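Local coordinates for protein putative isomerase YbhH (Escherichia coli, PDB 6OTV) that is probably an isomerase of the PrpF family, related to diaminopimelate epimerase, although its own substrate and reaction are not established, at residues A111-S114 with P115-V119; I121-V124 with N125-T128; Y211-P214 with A215-D218. All coordinates share one frame; numbering follows the deposited sequence.

Contact 1: A111-S114 with P115-V119; sequences AATS and PVTRV
The hydroxyl of T117 is gripped by two hydrogen bonds. T113 N donates to T117 OG1 at 2.9 Å, with an N-H...O angle of 148°, and T136 OG1 forms a second hydrogen bond to the same oxygen. T136 also bonds T113 O, tying both threonines to the residue that follows strand 129-135. With chi1 at -59°, T117 OG1 lies beside its own backbone N and CG2 swings back along the incoming chain, reaching 3.7 Å from A111 O. A112 runs alongside, its CB 3.7 Å from T117 OG1.

Between these residues the chain reverses through a cis peptide at S114-P115, a cis-proline turn of the type VI kind. The hydroxyl of T113 bridges the turn: T113 OG1 donates to V116 O, though the modelled 2.5 Å is suspiciously short. A water donates to T113 OG1 at 2.8 Å and accepts from R118 N at 3.0 Å, carrying the link on to R118. S114 OG points away to N138 N.

The turn feeds strand 116-123, whose T117 and V119 make backbone bonds to V134 and A132 of antiparallel strand 129-135. R118 salt-bridges E131 there and D72 of the second subunit, whose V116 packs on T113. I105 of helix 94-106 packs on A112, T117 and V119, while V116 and R118 lie on D133 of strand 129-135.

Contact 2: I121-V124 with N125-T128; sequences IRNV and NTGT
N123 and T126 meet in the loop of a beta hairpin, where strand 116-123 turns into antiparallel strand 129-135. The loop V124-G127 has three residues in right-handed helical conformation followed by a glycine with positive phi, and the N123 side chain, lying inside the bend, organises it.

After V124 comes N125. Its OD1 takes a weak bond from N123 ND2, 2.9 Å long but poorly aligned. The two side chains cross at about a right angle, yet their amide planes differ by just 12°. N125 is anchored more firmly outside the turn: ND2 bonds T89 O, and OD1 also accepts from F77 N, so the loop is fixed to F77 of strand 73-80 and to T89, just after strand 87-88.

T126 grips the N123 amide oxygen twice. With CG of N123 anti to the backbone N (chi1 171°), the amide reaches over the loop and OD1 accepts two bonds. T126 OG1 lies 2.7 Å from N123 OD1, in the carbonyl plane on a lone pair. T126 N, 2.9 Å from N123 OD1, sits 42° above that plane. T126 N also makes a weak bond to N123 O.

G127 adds a backbone closure, its N donating to N123 O at 2.8 Å. Its left-handed conformation turns the chain into the returning strand.

T128 completes the pairing, its O accepting from N123 N at 2.8 Å. It also reaches back to T126, forming an ST turn in which T128 N donates to T126 OG1 at 3.2 Å. That same oxygen, already committed to donating to N123, receives a further hydrogen bond from T128 OG1 at 2.9 Å.

Contact 3: Y211-P214 with A215-D218; sequences YELP and AELD
L213 and E216 meet at the N-terminus of helix 214-219, where L213 occupies the N-cap position, P214 is the first helical residue and E216 the third.

The backbone bonds come first. L217 N donates to L213 O at 3.0 Å, with the N-H...O angle at 156°, and D218 N donates to P214 O over the same length, 3.0 Å. These open the helical bonding pattern. Proline suits the first turn because it has no N-H to leave without an acceptor there.

Among the side-chain polar contacts, E216 reaches back toward the cap, its chain extended beyond CG (chi2 171°), which carries OE1 to 3.4 Å from L213 N. That bond is weak, and it resembles one half of a capping box, which is not completed because leucine has no polar side chain to supply the other half. E212 serves the preceding loop instead, bent at chi2, with OE1 accepting from G210 N and OE2 from T209 N. The carboxylates of E212 and E216 are turned 80° apart, and with E212 OE1 and E216 OE1 6.1 Å from each other any repulsion should be modest.

Van der Waals packing surrounds this. The aliphatic part of E212 lies against L217, CB to CD2 3.7 Å, while L213 sets a methyl against a carboxylate oxygen of E216, CD1 to OE2 3.5 Å. L217 and P214 pack inward on C273, and P214 also on P313; L217 touches R266 of strand 263-267 as well, and R266 NE bonds E212 O.

One polar side chain remains, at the far end of the segment: D218 is pinned by C273 N, which bonds OD1; its other oxygen, OD2, lies 3.2 Å from P214 O, two acceptors side by side without a hydrogen bond.

In the fold
Contacts 1 and 2 sit at the two ends of one strand, 116-123: the cis-proline turn leads into it and the hairpin loop leads out, their centres about 21 Å apart. Contact 1 lies at the surface, its centre about 24 Å from the centre of the chain, and reaches the second subunit. Contact 2 lies deeper, about 12 Å from that centre. Contact 3 caps a short helix on the opposite side of the centre, its own centre about 43 Å from that of contact 1 and about 32 Å from that of contact 2, with no touch between them. In related epimerases the active site lies between two lobes; no ligand or catalytic residue is established for these three contacts.

Contact 1: A111-S114 with P115-V119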
ATOM      1  N   ALA A 111      13.850  -1.166 -10.645  1.00 37.90           N
ATOM      2  CA  ALA A 111      14.841  -0.197 -11.086  1.00 41.56           C
ATOM      3  C   ALA A 111      15.343   0.624  -9.906  1.00 44.35           C
ATOM      4  O   ALA A 111      14.579   0.979  -9.002  1.00 49.48           O
ATOM      5  CB  ALA A 111      14.248   0.726 -12.150  1.00 31.28           C
ATOM      6  N   ALA A 112      16.636   0.930  -9.920  1.00 40.48           N
ATOM      7  CA  ALA A 112      17.254   1.710  -8.859  1.00 34.82           C
ATOM      8  C   ALA A 112      17.105   3.201  -9.130  1.00 39.22           C
ATOM      9  O   ALA A 112      17.138   3.646 -10.281  1.00 40.68           O
ATOM     10  CB  ALA A 112      18.736   1.361  -8.722  1.00 30.20           C
ATOM     11  N   THR A 113      16.932   3.964  -8.058  1.00 36.41           N
ATOM     12  CA  THR A 113      17.021   5.412  -8.092  1.00 40.14           C
ATOM     13  C   THR A 113      18.265   5.841  -7.315  1.00 44.09           C
ATOM     14  O   THR A 113      19.100   5.013  -6.928  1.00 35.02           O
ATOM     15  CB  THR A 113      15.741   6.045  -7.537  1.00 38.51           C
ATOM     16  OG1 THR A 113      15.444   5.487  -6.252  1.00 32.16           O
ATOM     17  CG2 THR A 113      14.568   5.787  -8.478  1.00 31.33           C
ATOM     18  N   SER A 114      18.389   7.148  -7.077  1.00 45.64           N
ATOM     19  CA  SER A 114      19.564   7.697  -6.425  1.00 36.62           C
ATOM     20  C   SER A 114      19.138   8.892  -5.588  1.00 36.18           C
ATOM     21  O   SER A 114      18.279   9.667  -6.030  1.00 35.58           O
ATOM     22  CB  SER A 114      20.619   8.121  -7.454  1.00 38.69           C
ATOM     23  OG  SER A 114      21.812   8.554  -6.824  1.00 47.34           O
ATOM     24  N   PRO A 115      19.712   9.078  -4.386  1.00 34.24           N
ATOM     25  CA  PRO A 115      20.737   8.223  -3.774  1.00 34.15           C
ATOM     26  C   PRO A 115      20.149   7.072  -2.959  1.00 39.86           C
ATOM     27  O   PRO A 115      20.889   6.321  -2.322  1.00 37.03           O
ATOM     28  CB  PRO A 115      21.493   9.194  -2.867  1.00 33.23           C
ATOM     29  CG  PRO A 115      20.441  10.158  -2.424  1.00 32.73           C
ATOM     30  CD  PRO A 115      19.448  10.279  -3.570  1.00 32.83           C
ATOM     31  N   VAL A 116      18.824   6.947  -2.978  1.00 39.75           N
ATOM     32  CA  VAL A 116      18.112   5.895  -2.264  1.00 33.56           C
ATOM     33  C   VAL A 116      17.076   5.294  -3.206  1.00 29.87           C
ATOM     34  O   VAL A 116      16.531   5.979  -4.077  1.00 32.78           O
ATOM     35  CB  VAL A 116      17.451   6.436  -0.971  1.00 35.76           C
ATOM     36  CG1 VAL A 116      16.595   5.373  -0.297  1.00 39.51           C
ATOM     37  CG2 VAL A 116      18.515   6.933  -0.004  1.00 35.61           C
ATOM     38  N   THR A 117      16.823   3.998  -3.044  1.00 28.51           N
ATOM     39  CA  THR A 117      15.807   3.288  -3.811  1.00 29.07           C
ATOM     40  C   THR A 117      14.773   2.723  -2.849  1.00 37.10           C
ATOM     41  O   THR A 117      15.118   1.963  -1.938  1.00 37.50           O
ATOM     42  CB  THR A 117      16.424   2.166  -4.647  1.00 33.00           C
ATOM     43  OG1 THR A 117      17.402   2.717  -5.537  1.00 35.52           O
ATOM     44  CG2 THR A 117      15.346   1.452  -5.453  1.00 28.00           C
ATOM     45  N   ARG A 118      13.512   3.097  -3.052  1.00 39.52           N
ATOM     46  CA  ARG A 118      12.414   2.566  -2.256  1.00 33.20           C
ATOM     47  C   ARG A 118      11.969   1.228  -2.831  1.00 33.67           C
ATOM     48  O   ARG A 118      11.801   1.094  -4.047  1.00 35.69           O
ATOM     49  CB  ARG A 118      11.245   3.552  -2.239  1.00 31.78           C
ATOM     50  CG  ARG A 118      11.615   4.947  -1.762  1.00 39.93           C
ATOM     51  CD  ARG A 118      10.446   5.915  -1.891  1.00 36.27           C
ATOM     52  NE  ARG A 118       9.387   5.646  -0.923  1.00 40.51           N
ATOM     53  CZ  ARG A 118       8.257   6.342  -0.836  1.00 39.80           C
ATOM     54  NH1 ARG A 118       8.033   7.353  -1.668  1.00 35.01           N
ATOM     55  NH2 ARG A 118       7.351   6.028   0.081  1.00 32.19           N
ATOM     56  N   VAL A 119      11.785   0.237  -1.960  1.00 29.07           N
ATOM     57  CA  VAL A 119      11.338  -1.090  -2.368  1.00 32.83           C
ATOM     58  C   VAL A 119      10.137  -1.472  -1.515  1.00 29.43           C
ATOM     59  O   VAL A 119      10.252  -1.579  -0.290  1.00 33.99           O
ATOM     60  CB  VAL A 119      12.446  -2.149  -2.234  1.00 35.64           C
ATOM     61  CG1 VAL A 119      11.944  -3.494  -2.744  1.00 26.25           C
ATOM     62  CG2 VAL A 119      13.701  -1.718  -2.981  1.00 29.62           C
TER
HETATM   63  O   HOH W   1      12.880   4.988  -5.323  1.00 26.04           O

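Contact 2: I121-V124 with N125-T128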
ATOM      1  N   ILE A 121       7.803  -4.173  -0.193  1.00 26.92           N
ATOM      2  CA  ILE A 121       7.938  -5.607   0.037  1.00 31.43           C
ATOM      3  C   ILE A 121       6.654  -6.128   0.664  1.00 31.11           C
ATOM      4  O   ILE A 121       6.143  -5.543   1.627  1.00 28.43           O
ATOM      5  CB  ILE A 121       9.145  -5.914   0.939  1.00 35.22           C
ATOM      6  CG1 ILE A 121      10.439  -5.420   0.288  1.00 34.34           C
ATOM      7  CG2 ILE A 121       9.218  -7.406   1.251  1.00 25.85           C
ATOM      8  CD1 ILE A 121      11.632  -5.439   1.223  1.00 28.83           C
ATOM      9  N   ARG A 122       6.137  -7.224   0.123  1.00 32.18           N
ATOM     10  CA  ARG A 122       5.030  -7.952   0.728  1.00 32.09           C
ATOM     11  C   ARG A 122       5.562  -9.271   1.268  1.00 32.08           C
ATOM     12  O   ARG A 122       6.078 -10.095   0.504  1.00 31.74           O
ATOM     13  CB  ARG A 122       3.909  -8.196  -0.282  1.00 32.03           C
ATOM     14  CG  ARG A 122       2.877  -9.217   0.179  1.00 30.97           C
ATOM     15  CD  ARG A 122       1.805  -9.426  -0.877  1.00 41.60           C
ATOM     16  NE  ARG A 122       1.107 -10.697  -0.715  1.00 51.48           N
ATOM     17  CZ  ARG A 122       1.230 -11.730  -1.541  1.00 52.76           C
ATOM     18  NH1 ARG A 122       2.018 -11.646  -2.601  1.00 47.55           N
ATOM     19  NH2 ARG A 122       0.557 -12.849  -1.312  1.00 62.31           N
ATOM     20  N   ASN A 123       5.453  -9.463   2.581  1.00 30.30           N
ATOM     21  CA  ASN A 123       5.845 -10.728   3.195  1.00 33.36           C
ATOM     22  C   ASN A 123       4.719 -11.733   2.997  1.00 38.50           C
ATOM     23  O   ASN A 123       3.632 -11.578   3.564  1.00 35.97           O
ATOM     24  CB  ASN A 123       6.163 -10.547   4.675  1.00 29.98           C
ATOM     25  CG  ASN A 123       6.360 -11.872   5.387  1.00 39.37           C
ATOM     26  OD1 ASN A 123       5.546 -12.269   6.222  1.00 36.19           O
ATOM     27  ND2 ASN A 123       7.432 -12.579   5.038  1.00 33.66           N
ATOM     28  N   VAL A 124       4.984 -12.768   2.192  1.00 41.40           N
ATOM     29  CA  VAL A 124       3.963 -13.759   1.860  1.00 40.59           C
ATOM     30  C   VAL A 124       3.517 -14.524   3.099  1.00 41.17           C
ATOM     31  O   VAL A 124       2.360 -14.953   3.189  1.00 43.56           O
ATOM     32  CB  VAL A 124       4.490 -14.707   0.762  1.00 41.19           C
ATOM     33  CG1 VAL A 124       3.443 -15.746   0.392  1.00 34.29           C
ATOM     34  CG2 VAL A 124       4.902 -13.913  -0.469  1.00 35.50           C
ATOM     35  N   ASN A 125       4.410 -14.693   4.077  1.00 39.24           N
ATOM     36  CA  ASN A 125       4.076 -15.482   5.261  1.00 39.30           C
ATOM     37  C   ASN A 125       2.935 -14.850   6.050  1.00 40.54           C
ATOM     38  O   ASN A 125       2.032 -15.552   6.518  1.00 40.20           O
ATOM     39  CB  ASN A 125       5.310 -15.644   6.149  1.00 36.63           C
ATOM     40  CG  ASN A 125       6.520 -16.149   5.385  1.00 40.96           C
ATOM     41  OD1 ASN A 125       7.161 -15.400   4.644  1.00 38.15           O
ATOM     42  ND2 ASN A 125       6.846 -17.423   5.569  1.00 40.55           N
ATOM     43  N   THR A 126       2.955 -13.526   6.204  1.00 42.70           N
ATOM     44  CA  THR A 126       2.009 -12.832   7.066  1.00 41.06           C
ATOM     45  C   THR A 126       1.088 -11.865   6.339  1.00 43.40           C
ATOM     46  O   THR A 126       0.154 -11.351   6.963  1.00 42.66           O
ATOM     47  CB  THR A 126       2.751 -12.045   8.158  1.00 36.69           C
ATOM     48  OG1 THR A 126       3.572 -11.044   7.543  1.00 37.35           O
ATOM     49  CG2 THR A 126       3.623 -12.968   8.995  1.00 29.89           C
ATOM     50  N   GLY A 127       1.320 -11.591   5.056  1.00 43.85           N
ATOM     51  CA  GLY A 127       0.575 -10.541   4.390  1.00 38.24           C
ATOM     52  C   GLY A 127       0.960  -9.136   4.798  1.00 45.85           C
ATOM     53  O   GLY A 127       0.276  -8.186   4.409  1.00 52.94           O
ATOM     54  N   THR A 128       2.030  -8.976   5.571  1.00 49.66           N
ATOM     55  CA  THR A 128       2.476  -7.660   6.007  1.00 47.90           C
ATOM     56  C   THR A 128       3.267  -6.974   4.899  1.00 48.32           C
ATOM     57  O   THR A 128       4.075  -7.604   4.209  1.00 48.91           O
ATOM     58  CB  THR A 128       3.337  -7.785   7.267  1.00 49.26           C
ATOM     59  OG1 THR A 128       2.589  -8.453   8.289  1.00 57.69           O
ATOM     60  CG2 THR A 128       3.763  -6.414   7.783  1.00 55.62           C
TER

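Contact 3: Y211-P214 with A215-D218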
ATOM      1  N   TYR A 211      15.187  -9.360  34.410  1.00 35.92           N
ATOM      2  CA  TYR A 211      16.548  -9.275  33.904  1.00 34.50           C
ATOM      3  C   TYR A 211      17.252 -10.624  33.916  1.00 38.38           C
ATOM      4  O   TYR A 211      18.450 -10.693  33.619  1.00 39.27           O
ATOM      5  CB  TYR A 211      17.340  -8.243  34.708  1.00 27.58           C
ATOM      6  CG  TYR A 211      16.616  -6.921  34.829  1.00 29.38           C
ATOM      7  CD1 TYR A 211      16.551  -6.043  33.753  1.00 25.67           C
ATOM      8  CD2 TYR A 211      15.989  -6.554  36.014  1.00 32.36           C
ATOM      9  CE1 TYR A 211      15.885  -4.836  33.855  1.00 29.19           C
ATOM     10  CE2 TYR A 211      15.321  -5.347  36.127  1.00 25.80           C
ATOM     11  CZ  TYR A 211      15.271  -4.494  35.044  1.00 30.44           C
ATOM     12  OH  TYR A 211      14.608  -3.295  35.143  1.00 29.42           O
ATOM     13  N   GLU A 212      16.532 -11.696  34.244  1.00 35.77           N
ATOM     14  CA  GLU A 212      17.126 -13.024  34.279  1.00 39.82           C
ATOM     15  C   GLU A 212      17.506 -13.486  32.875  1.00 45.58           C
ATOM     16  O   GLU A 212      16.940 -13.041  31.871  1.00 40.80           O
ATOM     17  CB  GLU A 212      16.161 -14.030  34.916  1.00 41.86           C
ATOM     18  CG  GLU A 212      15.778 -13.727  36.366  1.00 37.70           C
ATOM     19  CD  GLU A 212      14.566 -12.814  36.485  1.00 45.43           C
ATOM     20  OE1 GLU A 212      14.166 -12.199  35.472  1.00 41.06           O
ATOM     21  OE2 GLU A 212      14.008 -12.715  37.599  1.00 44.58           O
ATOM     22  N   LEU A 213      18.482 -14.385  32.815  1.00 51.57           N
ATOM     23  CA  LEU A 213      18.906 -14.942  31.542  1.00 48.34           C
ATOM     24  C   LEU A 213      17.797 -15.811  30.948  1.00 46.10           C
ATOM     25  O   LEU A 213      16.982 -16.379  31.681  1.00 43.56           O
ATOM     26  CB  LEU A 213      20.176 -15.771  31.718  1.00 49.84           C
ATOM     27  CG  LEU A 213      21.422 -15.038  32.221  1.00 50.62           C
ATOM     28  CD1 LEU A 213      22.521 -16.028  32.570  1.00 49.72           C
ATOM     29  CD2 LEU A 213      21.910 -14.041  31.184  1.00 47.93           C
ATOM     30  N   PRO A 214      17.736 -15.913  29.618  1.00 46.84           N
ATOM     31  CA  PRO A 214      16.732 -16.795  28.996  1.00 52.50           C
ATOM     32  C   PRO A 214      16.777 -18.228  29.504  1.00 53.33           C
ATOM     33  O   PRO A 214      15.723 -18.863  29.644  1.00 56.59           O
ATOM     34  CB  PRO A 214      17.079 -16.710  27.503  1.00 46.34           C
ATOM     35  CG  PRO A 214      17.711 -15.367  27.346  1.00 40.82           C
ATOM     36  CD  PRO A 214      18.480 -15.123  28.620  1.00 37.59           C
ATOM     37  N   ALA A 215      17.969 -18.754  29.794  1.00 53.12           N
ATOM     38  CA  ALA A 215      18.070 -20.119  30.301  1.00 59.67           C
ATOM     39  C   ALA A 215      17.470 -20.237  31.696  1.00 59.93           C
ATOM     40  O   ALA A 215      16.777 -21.217  31.998  1.00 65.10           O
ATOM     41  CB  ALA A 215      19.529 -20.574  30.303  1.00 55.39           C
ATOM     42  N   GLU A 216      17.723 -19.251  32.560  1.00 56.22           N
ATOM     43  CA  GLU A 216      17.155 -19.278  33.905  1.00 57.62           C
ATOM     44  C   GLU A 216      15.635 -19.193  33.864  1.00 60.43           C
ATOM     45  O   GLU A 216      14.947 -19.817  34.680  1.00 63.65           O
ATOM     46  CB  GLU A 216      17.730 -18.136  34.740  1.00 56.06           C
ATOM     47  CG  GLU A 216      19.245 -18.119  34.825  1.00 66.07           C
ATOM     48  CD  GLU A 216      19.772 -16.854  35.475  1.00 77.44           C
ATOM     49  OE1 GLU A 216      18.957 -15.955  35.774  1.00 78.53           O
ATOM     50  OE2 GLU A 216      21.001 -16.754  35.683  1.00 80.78           O
ATOM     51  N   LEU A 217      15.090 -18.423  32.919  1.00 61.08           N
ATOM     52  CA  LEU A 217      13.640 -18.315  32.806  1.00 58.05           C
ATOM     53  C   LEU A 217      13.029 -19.616  32.300  1.00 60.59           C
ATOM     54  O   LEU A 217      11.925 -19.990  32.713  1.00 61.67           O
ATOM     55  CB  LEU A 217      13.270 -17.154  31.885  1.00 51.44           C
ATOM     56  CG  LEU A 217      13.696 -15.764  32.359  1.00 47.26           C
ATOM     57  CD1 LEU A 217      13.406 -14.736  31.283  1.00 36.87           C
ATOM     58  CD2 LEU A 217      12.992 -15.397  33.659  1.00 42.87           C
ATOM     59  N   ASP A 218      13.731 -20.318  31.406  1.00 62.05           N
ATOM     60  CA  ASP A 218      13.220 -21.589  30.902  1.00 66.97           C
ATOM     61  C   ASP A 218      13.262 -22.677  31.968  1.00 69.77           C
ATOM     62  O   ASP A 218      12.456 -23.614  31.925  1.00 72.99           O
ATOM     63  CB  ASP A 218      14.009 -22.022  29.666  1.00 61.01           C
ATOM     64  CG  ASP A 218      13.754 -21.126  28.471  1.00 65.17           C
ATOM     65  OD1 ASP A 218      12.658 -20.532  28.401  1.00 66.95           O
ATOM     66  OD2 ASP A 218      14.647 -21.018  27.602  1.00 64.01           O
TER